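Local coordinates for protein peptidoglycan D,D-transpeptidase FtsI (Yersinia pestis, PDB 6SYN) that probably cross-links peptidoglycan strands as the class B penicillin-binding transpeptidase of cell division, and is the target of beta-lactam antibiotics, at residues A[117-122]-A[222-228]. Numbering follows the deposited sequence.
Sequences GQVMAH and NSPSYNP
Ser-225 OG donates a hydrogen bond to Gln-118 O, the two oxygens 2.6 Å apart. The hydroxyl approaches in the carbonyl plane, on a lone pair, placed there by a chi1 of -159° that swings OG opposite the backbone N of Ser-225; serine suits the spot as a short donor. A weak second bond runs from His-122 NE2 to Pro-224 O, 3.4 Å away at the edge of the imidazole.

That imidazole has a neighbour over each face, both displaced toward its rim. Over one face lies Asn-222, whose CB makes a CH-pi contact and whose amide stands nearly perpendicular to the ring; its ND2 is hydrogen-bonded to Asn-241. On the opposite face Tyr-226 presents its edge, a T-shaped pair with planes at 83° and centroids 5.7 Å apart. The phenol in turn receives Ala-121 CB over its own face, 4.1 Å from the ring centroid, where the short methyl of alanine lets the helix backbone come close to the ring. Farther along, the Pro-228 ring rests on the Gly-117 carbonyl, with CG 3.5 Å from O, and the positive phi of Gly-117 is readily adopted by glycine.

The contact joins helix 121-124 and the turn leading into it, in the dimerisation-domain family region, to the chain leaving edge strand 217-223 of the transpeptidase sheet. Helix 183-199 flanks both segments, its Tyr-190 hydroxyl hydrogen-bonded to Gln-118 NE2 and its Tyr-190 side chain touching Ser-225.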
# COMPACT_ATOMS: atom_id res chain seq x y z
N GLY A 117 7.41 1.39 -15.01
CA GLY A 117 8.24 0.25 -14.58
C GLY A 117 7.78 -0.37 -13.27
O GLY A 117 6.58 -0.70 -13.14
N GLN A 118 8.72 -0.52 -12.32
CA GLN A 118 8.52 -1.23 -11.02
C GLN A 118 7.65 -0.36 -10.09
O GLN A 118 7.09 -0.93 -9.12
CB GLN A 118 9.88 -1.59 -10.40
CG GLN A 118 10.43 -0.56 -9.42
CD GLN A 118 11.94 -0.54 -9.34
OE1 GLN A 118 12.62 -0.31 -10.34
NE2 GLN A 118 12.47 -0.73 -8.15
N VAL A 119 7.53 0.94 -10.38
CA VAL A 119 6.87 1.99 -9.53
C VAL A 119 5.35 1.74 -9.48
O VAL A 119 4.80 1.73 -8.36
CB VAL A 119 7.22 3.41 -10.03
CG1 VAL A 119 6.51 4.50 -9.25
CG2 VAL A 119 8.72 3.66 -10.01
N MET A 120 4.69 1.55 -10.63
CA MET A 120 3.23 1.29 -10.72
C MET A 120 2.96 -0.23 -10.72
O MET A 120 1.78 -0.60 -10.73
CB MET A 120 2.62 1.85 -12.01
CG MET A 120 2.74 3.36 -12.20
SD MET A 120 1.50 4.39 -11.35
CE MET A 120 0.05 3.33 -11.34
N ALA A 121 4.00 -1.06 -10.74
CA ALA A 121 3.92 -2.50 -11.10
C ALA A 121 2.70 -3.15 -10.42
O ALA A 121 1.91 -3.80 -11.11
CB ALA A 121 5.19 -3.22 -10.73
N HIS A 122 2.55 -2.95 -9.11
CA HIS A 122 1.51 -3.62 -8.28
C HIS A 122 0.11 -3.15 -8.70
O HIS A 122 -0.79 -4.01 -8.77
CB HIS A 122 1.82 -3.41 -6.80
CG HIS A 122 3.01 -4.19 -6.35
ND1 HIS A 122 2.97 -5.56 -6.17
CD2 HIS A 122 4.27 -3.80 -6.06
CE1 HIS A 122 4.15 -5.99 -5.78
NE2 HIS A 122 4.97 -4.92 -5.71
N ASN A 222 4.26 -0.50 -2.96
CA ASN A 222 4.75 -1.61 -2.10
C ASN A 222 6.24 -1.82 -2.38
O ASN A 222 6.66 -1.67 -3.55
CB ASN A 222 4.00 -2.92 -2.35
CG ASN A 222 2.50 -2.74 -2.37
OD1 ASN A 222 1.86 -2.63 -1.32
ND2 ASN A 222 1.91 -2.72 -3.56
N SER A 223 7.00 -2.12 -1.34
CA SER A 223 8.39 -2.63 -1.43
C SER A 223 8.47 -3.92 -0.63
O SER A 223 8.03 -3.93 0.52
CB SER A 223 9.37 -1.60 -0.95
OG SER A 223 10.70 -2.07 -1.08
N PRO A 224 9.00 -5.03 -1.19
CA PRO A 224 9.61 -5.05 -2.52
C PRO A 224 8.63 -5.04 -3.70
O PRO A 224 7.49 -5.44 -3.54
CB PRO A 224 10.36 -6.39 -2.52
CG PRO A 224 9.50 -7.27 -1.65
CD PRO A 224 9.05 -6.35 -0.53
N SER A 225 9.11 -4.58 -4.86
CA SER A 225 8.34 -4.58 -6.13
C SER A 225 8.97 -5.61 -7.08
O SER A 225 9.62 -6.54 -6.58
CB SER A 225 8.28 -3.21 -6.74
OG SER A 225 7.18 -3.11 -7.64
N TYR A 226 8.72 -5.45 -8.38
CA TYR A 226 9.26 -6.31 -9.46
C TYR A 226 9.30 -5.47 -10.74
O TYR A 226 8.57 -4.46 -10.80
CB TYR A 226 8.42 -7.57 -9.66
CG TYR A 226 7.05 -7.40 -10.25
CD1 TYR A 226 6.85 -7.37 -11.62
CD2 TYR A 226 5.93 -7.32 -9.44
CE1 TYR A 226 5.58 -7.24 -12.17
CE2 TYR A 226 4.65 -7.18 -9.97
CZ TYR A 226 4.48 -7.15 -11.34
OH TYR A 226 3.22 -7.02 -11.85
N ASN A 227 10.12 -5.88 -11.71
CA ASN A 227 10.17 -5.23 -13.04
C ASN A 227 9.24 -5.97 -14.00
O ASN A 227 9.47 -7.13 -14.32
CB ASN A 227 11.60 -5.11 -13.56
CG ASN A 227 11.70 -4.22 -14.78
OD1 ASN A 227 10.71 -3.68 -15.26
ND2 ASN A 227 12.91 -4.05 -15.29
N PRO A 228 8.15 -5.31 -14.47
CA PRO A 228 7.16 -5.95 -15.33
C PRO A 228 7.53 -5.95 -16.82
O PRO A 228 6.81 -6.52 -17.60
CB PRO A 228 5.92 -5.08 -15.10
CG PRO A 228 6.49 -3.69 -14.89
CD PRO A 228 7.83 -3.90 -14.21